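Local coordinates for conserved hypothetical exported protein (Bacteroides fragilis, PDB 4JJA) that is of unconfirmed function but probably acts as a peptidoglycan beta-N-acetylmuramidase, at residues T331-K336 against D345-R350; I227-S232 against L304-D309. All coordinates share one frame; numbering follows the deposited sequence.

Interaction 1: residues T331-K336 against D345-R350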
loop_
_atom_site.group_PDB
_atom_site.type_symbol
_atom_site.label_atom_id
_atom_site.label_comp_id
_atom_site.label_asym_id
_atom_site.label_seq_id
_atom_site.Cartn_x
_atom_site.Cartn_y
_atom_site.Cartn_z
ATOM N N THR A 331 4.833 -7.727 15.434
ATOM C CA THR A 331 4.912 -8.135 16.842
ATOM C C THR A 331 5.399 -9.569 16.885
ATOM O O THR A 331 5.293 -10.314 15.906
ATOM C CB THR A 331 3.530 -8.045 17.520
ATOM O OG1 THR A 331 3.725 -8.293 18.885
ATOM C CG2 THR A 331 2.518 -9.044 16.976
ATOM N N ASP A 332 5.954 -9.955 18.020
ATOM C CA ASP A 332 6.504 -11.271 18.214
ATOM C C ASP A 332 5.494 -12.339 18.618
ATOM O O ASP A 332 5.786 -13.521 18.527
ATOM C CB ASP A 332 7.669 -11.233 19.230
ATOM C CG ASP A 332 7.279 -10.880 20.595
ATOM O OD1 ASP A 332 6.118 -10.621 20.913
ATOM O OD2 ASP A 332 8.231 -10.855 21.444
ATOM N N TYR A 333 4.285 -11.958 19.022
ATOM C CA TYR A 333 3.400 -12.976 19.620
ATOM C C TYR A 333 2.683 -13.804 18.588
ATOM O O TYR A 333 2.181 -14.866 18.924
ATOM C CB TYR A 333 2.427 -12.403 20.618
ATOM C CG TYR A 333 1.411 -11.400 20.108
ATOM C CD1 TYR A 333 0.349 -11.796 19.276
ATOM C CD2 TYR A 333 1.453 -10.065 20.497
ATOM C CE1 TYR A 333 -0.613 -10.892 18.858
ATOM C CE2 TYR A 333 0.491 -9.171 20.080
ATOM C CZ TYR A 333 -0.546 -9.574 19.255
ATOM O OH TYR A 333 -1.498 -8.673 18.846
ATOM N N VAL A 334 2.576 -13.362 17.328
ATOM C CA VAL A 334 1.859 -14.137 16.339
ATOM C C VAL A 334 2.556 -15.469 16.056
ATOM O O VAL A 334 1.927 -16.546 16.136
ATOM C CB VAL A 334 1.583 -13.337 15.061
ATOM C CG1 VAL A 334 0.962 -14.210 13.948
ATOM C CG2 VAL A 334 0.704 -12.114 15.355
ATOM N N ARG A 335 3.870 -15.441 15.806
ATOM C CA ARG A 335 4.598 -16.677 15.641
ATOM C C ARG A 335 4.460 -17.569 16.873
ATOM O O ARG A 335 4.222 -18.793 16.761
ATOM C CB ARG A 335 6.061 -16.333 15.456
ATOM C CG ARG A 335 7.009 -17.502 15.393
ATOM C CD ARG A 335 8.445 -17.091 15.578
ATOM N NE ARG A 335 8.937 -16.233 14.497
ATOM C CZ ARG A 335 9.844 -16.570 13.572
ATOM N NH1 ARG A 335 10.362 -17.785 13.509
ATOM N NH2 ARG A 335 10.237 -15.645 12.705
ATOM N N LYS A 336 4.667 -16.978 18.040
ATOM C CA LYS A 336 4.679 -17.773 19.271
ATOM C C LYS A 336 3.325 -18.451 19.520
ATOM O O LYS A 336 3.250 -19.625 19.900
ATOM C CB LYS A 336 5.029 -16.900 20.465
ATOM C CG LYS A 336 6.466 -16.392 20.468
ATOM C CD LYS A 336 6.705 -15.460 21.701
ATOM C CE LYS A 336 8.020 -14.713 21.712
ATOM N NZ LYS A 336 8.094 -13.828 22.937
ATOM N N ASP A 345 -8.757 -16.972 15.919
ATOM C CA ASP A 345 -9.601 -16.000 16.638
ATOM C C ASP A 345 -8.909 -15.494 17.903
ATOM O O ASP A 345 -8.995 -14.312 18.241
ATOM C CB ASP A 345 -10.971 -16.610 16.981
ATOM C CG ASP A 345 -11.919 -16.677 15.818
ATOM O OD1 ASP A 345 -11.654 -16.172 14.721
ATOM O OD2 ASP A 345 -12.984 -17.338 15.999
ATOM N N GLU A 346 -8.237 -16.395 18.627
ATOM C CA GLU A 346 -7.517 -16.033 19.846
ATOM C C GLU A 346 -6.418 -15.018 19.548
ATOM O O GLU A 346 -6.209 -14.054 20.263
ATOM C CB GLU A 346 -6.817 -17.272 20.410
ATOM C CG GLU A 346 -7.605 -18.172 21.286
ATOM C CD GLU A 346 -6.670 -19.145 21.926
ATOM O OE1 GLU A 346 -6.331 -20.176 21.289
ATOM O OE2 GLU A 346 -6.227 -18.810 23.040
ATOM N N ILE A 347 -5.653 -15.293 18.502
ATOM C CA ILE A 347 -4.536 -14.432 18.145
ATOM C C ILE A 347 -5.071 -13.067 17.692
ATOM O O ILE A 347 -4.582 -12.016 18.155
ATOM C CB ILE A 347 -3.643 -15.092 17.048
ATOM C CG1 ILE A 347 -3.087 -16.405 17.582
ATOM C CG2 ILE A 347 -2.516 -14.128 16.649
ATOM C CD1 ILE A 347 -2.384 -17.246 16.516
ATOM N N LYS A 348 -6.066 -13.073 16.815
ATOM C CA LYS A 348 -6.624 -11.827 16.311
ATOM C C LYS A 348 -7.214 -10.981 17.459
ATOM O O LYS A 348 -7.052 -9.780 17.509
ATOM C CB LYS A 348 -7.628 -12.113 15.218
ATOM C CG LYS A 348 -8.387 -10.881 14.796
ATOM C CD LYS A 348 -8.996 -11.071 13.434
ATOM C CE LYS A 348 -9.674 -9.792 12.975
ATOM N NZ LYS A 348 -9.979 -9.818 11.555
ATOM N N ALA A 349 -7.873 -11.616 18.431
ATOM C CA ALA A 349 -8.425 -10.902 19.542
ATOM C C ALA A 349 -7.353 -10.149 20.329
ATOM O O ALA A 349 -7.642 -9.144 20.942
ATOM C CB ALA A 349 -9.215 -11.892 20.476
ATOM N N ARG A 350 -6.109 -10.641 20.327
ATOM C CA ARG A 350 -5.046 -10.029 21.096
ATOM C C ARG A 350 -4.727 -8.594 20.612
ATOM O O ARG A 350 -4.261 -7.787 21.397
ATOM C CB ARG A 350 -3.806 -10.916 21.124
ATOM C CG ARG A 350 -2.790 -10.431 22.132
ATOM C CD ARG A 350 -1.721 -11.427 22.387
ATOM N NE ARG A 350 -0.652 -10.887 23.219
ATOM C CZ ARG A 350 0.389 -11.627 23.616
ATOM N NH1 ARG A 350 0.428 -12.919 23.347
ATOM N NH2 ARG A 350 1.392 -11.073 24.279
#

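Interaction 2: residues I227-S232 against L304-D309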
loop_
_atom_site.group_PDB
_atom_site.type_symbol
_atom_site.label_atom_id
_atom_site.label_comp_id
_atom_site.label_asym_id
_atom_site.label_seq_id
_atom_site.Cartn_x
_atom_site.Cartn_y
_atom_site.Cartn_z
ATOM N N ILE A 227 -6.654 -7.617 -3.975
ATOM C CA ILE A 227 -6.494 -6.435 -3.087
ATOM C C ILE A 227 -7.170 -6.691 -1.756
ATOM O O ILE A 227 -6.667 -6.285 -0.717
ATOM C CB ILE A 227 -6.967 -5.155 -3.806
ATOM C CG1 ILE A 227 -5.949 -4.838 -4.914
ATOM C CG2 ILE A 227 -7.137 -3.971 -2.807
ATOM C CD1 ILE A 227 -6.343 -3.796 -5.868
ATOM N N TYR A 228 -8.340 -7.310 -1.769
ATOM C CA TYR A 228 -9.017 -7.596 -0.527
ATOM C C TYR A 228 -8.390 -8.712 0.291
ATOM O O TYR A 228 -8.443 -8.702 1.515
ATOM C CB TYR A 228 -10.499 -7.887 -0.755
ATOM C CG TYR A 228 -11.291 -6.724 -1.334
ATOM C CD1 TYR A 228 -11.155 -5.421 -0.826
ATOM C CD2 TYR A 228 -12.250 -6.920 -2.293
ATOM C CE1 TYR A 228 -11.896 -4.358 -1.301
ATOM C CE2 TYR A 228 -13.022 -5.864 -2.785
ATOM C CZ TYR A 228 -12.864 -4.584 -2.310
ATOM O OH TYR A 228 -13.627 -3.555 -2.790
ATOM N N LEU A 229 -7.824 -9.702 -0.390
ATOM C CA LEU A 229 -7.115 -10.802 0.268
ATOM C C LEU A 229 -5.694 -10.472 0.709
ATOM O O LEU A 229 -5.159 -11.107 1.602
ATOM C CB LEU A 229 -7.112 -12.044 -0.651
ATOM C CG LEU A 229 -8.431 -12.814 -0.714
ATOM C CD1 LEU A 229 -8.382 -13.825 -1.860
ATOM C CD2 LEU A 229 -8.707 -13.490 0.612
ATOM N N TYR A 230 -5.095 -9.442 0.097
ATOM C CA TYR A 230 -3.736 -9.055 0.328
ATOM C C TYR A 230 -3.369 -8.946 1.822
ATOM O O TYR A 230 -2.289 -9.459 2.210
ATOM C CB TYR A 230 -3.431 -7.791 -0.499
ATOM C CG TYR A 230 -2.045 -7.249 -0.451
ATOM C CD1 TYR A 230 -0.970 -7.917 -1.003
ATOM C CD2 TYR A 230 -1.813 -5.989 0.040
ATOM C CE1 TYR A 230 0.313 -7.393 -0.960
ATOM C CE2 TYR A 230 -0.544 -5.445 0.083
ATOM C CZ TYR A 230 0.524 -6.153 -0.383
ATOM O OH TYR A 230 1.787 -5.588 -0.320
ATOM N N PRO A 231 -4.205 -8.313 2.655
ATOM C CA PRO A 231 -3.797 -8.229 4.055
ATOM C C PRO A 231 -3.542 -9.556 4.740
ATOM O O PRO A 231 -2.685 -9.647 5.618
ATOM C CB PRO A 231 -4.988 -7.505 4.727
ATOM C CG PRO A 231 -5.628 -6.768 3.615
ATOM C CD PRO A 231 -5.465 -7.582 2.373
ATOM N N SER A 232 -4.313 -10.564 4.352
ATOM C CA SER A 232 -4.206 -11.912 4.930
ATOM C C SER A 232 -3.126 -12.727 4.212
ATOM O O SER A 232 -2.273 -13.342 4.832
ATOM C CB SER A 232 -5.555 -12.646 4.837
ATOM O OG SER A 232 -6.566 -11.963 5.554
ATOM N N LEU A 304 -6.132 -15.167 9.852
ATOM C CA LEU A 304 -4.987 -16.036 10.096
ATOM C C LEU A 304 -5.239 -17.495 9.807
ATOM O O LEU A 304 -4.329 -18.303 9.935
ATOM C CB LEU A 304 -4.450 -15.852 11.514
ATOM C CG LEU A 304 -3.979 -14.485 11.913
ATOM C CD1 LEU A 304 -3.638 -14.443 13.391
ATOM C CD2 LEU A 304 -2.782 -14.022 11.031
ATOM N N ASP A 305 -6.452 -17.851 9.394
ATOM C CA ASP A 305 -6.751 -19.250 9.097
ATOM C C ASP A 305 -5.767 -19.852 8.116
ATOM O O ASP A 305 -5.421 -21.043 8.214
ATOM C CB ASP A 305 -8.183 -19.430 8.521
ATOM C CG ASP A 305 -9.308 -19.342 9.537
ATOM O OD1 ASP A 305 -9.061 -19.366 10.733
ATOM O OD2 ASP A 305 -10.487 -19.284 9.085
ATOM N N TYR A 306 -5.404 -19.070 7.085
ATOM C CA TYR A 306 -4.622 -19.620 6.016
ATOM C C TYR A 306 -3.200 -19.922 6.492
ATOM O O TYR A 306 -2.640 -21.001 6.230
ATOM C CB TYR A 306 -4.609 -18.637 4.825
ATOM C CG TYR A 306 -5.987 -18.112 4.466
ATOM C CD1 TYR A 306 -7.035 -18.977 4.240
ATOM C CD2 TYR A 306 -6.228 -16.761 4.324
ATOM C CE1 TYR A 306 -8.326 -18.496 3.928
ATOM C CE2 TYR A 306 -7.507 -16.273 4.000
ATOM C CZ TYR A 306 -8.553 -17.156 3.816
ATOM O OH TYR A 306 -9.791 -16.655 3.445
ATOM N N LEU A 307 -2.595 -18.963 7.174
ATOM C CA LEU A 307 -1.289 -19.126 7.712
ATOM C C LEU A 307 -1.197 -20.335 8.687
ATOM O O LEU A 307 -0.269 -21.132 8.638
ATOM C CB LEU A 307 -0.954 -17.786 8.367
ATOM C CG LEU A 307 0.443 -17.635 8.906
ATOM C CD1 LEU A 307 1.484 -17.573 7.801
ATOM C CD2 LEU A 307 0.545 -16.398 9.741
ATOM N N ILE A 308 -2.206 -20.427 9.543
ATOM C CA ILE A 308 -2.240 -21.494 10.537
ATOM C C ILE A 308 -2.405 -22.843 9.862
ATOM O O ILE A 308 -1.765 -23.842 10.229
ATOM C CB ILE A 308 -3.324 -21.172 11.587
ATOM C CG1 ILE A 308 -2.903 -19.957 12.414
ATOM C CG2 ILE A 308 -3.689 -22.421 12.451
ATOM C CD1 ILE A 308 -3.970 -19.425 13.363
ATOM N N ASP A 309 -3.259 -22.893 8.846
ATOM C CA ASP A 309 -3.433 -24.110 8.078
ATOM C C ASP A 309 -2.125 -24.605 7.478
ATOM O O ASP A 309 -1.771 -25.781 7.617
ATOM C CB ASP A 309 -4.473 -23.843 6.981
ATOM C CG ASP A 309 -4.736 -25.030 6.085
ATOM O OD1 ASP A 309 -5.047 -26.079 6.651
ATOM O OD2 ASP A 309 -4.737 -24.873 4.882
#

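Interaction 1: residues T331-K336 against D345-R350
Tyr333 and Arg350 lie flat against each other, the ring and the guanidinium plane only 6° apart. The two side chains run in opposite directions, so the whole arginine chain passes along the ring. Arg350 CD sits over the ring centre, 3.6 Å from the centroid, in a CH-pi contact. The guanidinium lies toward the rim, by Tyr333 CD2 and Tyr333 CG, and Arg350 NH1 reaches Tyr333 CB at 3.4 Å. The cation-pi contact is therefore off-centre, with Arg350 CZ 4.1 Å from the ring centroid. Arg350 is extended from CG to NE, which gives it the length to span the ring from hydroxyl end to CB. The methyl CG2 of Thr331 covers the opposite face of the ring, so the ring is sandwiched.

Beside this stack the contact is apolar. Val334 and Ile347 cross at about a right angle, with Val334 CG2 4.0 Å from Ile347 CG2. Tyr333 CE1 comes within 4.4 Å of Ile347 CG2. Ile347 also packs on Met337 and Ile338. Together these contacts pair two consecutive short helices, a helical hairpin in the NamZ C-terminal family region, with a partly exposed cation-pi stack beside a buried aliphatic contact.

Interaction 2: residues I227-S232 against L304-D309
Ser232 and Leu229 meet the ring of Tyr306, where two helices of the NamZ C-terminal family region come together. Helix 224-233 supplies the first two residues, and the first turn of helix 305-314 supplies the tyrosine. The contact is small, with 113 Å² buried over both sides.

The contacts between the two segments are loose van der Waals ones. Ser232 meets the ring at its edge, near the ring plane, with Ser232 CB 4.2 Å from Tyr306 CD2. Leu229 lies one turn earlier on the same helix and approaches the far end of the tyrosine. Its CD2 is 4.4 Å from Tyr306 OH. With CG anti to the carbonyl carbon (chi1 -48°), the tyrosine side chain reaches from beside Ser232 toward Leu229. Leu292 also touches Tyr306, and Leu229 packs on Ile297 of helix 294-300.

Polar bonds beside the contact involve residues outside the two segments. The hydroxyl of Ser232 accepts a hydrogen bond from the N of Asn303, the residue just before the second segment. The side chain of Asn303 in turn accepts the N-H of Asp305 through OD1, at the start of helix 305-314. Asn303 therefore links the serine to the beginning of that helix. Further along, Asp309 OD2 is hydrogen-bonded to the hydroxyls of Tyr254 and Tyr262.

The backbone has its own irregularity. Helix 224-233 is kinked at Pro231 and Ser232, where the regular bonds to the residue four back are missing. Pro231 has no N-H to give, and Ser232 N bonds instead to Leu229 O, three residues back, at 2.9 Å.

Overall arrangement
From the N terminus, the chain first builds the six-stranded parallel sheet and then enters helix 224-233. Interaction 2 joins that helix to helix 305-314, closing a long loop that holds the small antiparallel sheet of strands 253-256, 265-266 and 284-288. Interaction 1 comes later and closes a short turn between helices 333-339 and 344-350. The two contacts follow in series, neither nested nor crossed, with centres about 14 Å apart. They meet where Ile347 of interaction 1 packs on Leu304 and Ile308 of interaction 2. The hairpin is thus joined to helix 305-314, and through it to helix 224-233, within one family region.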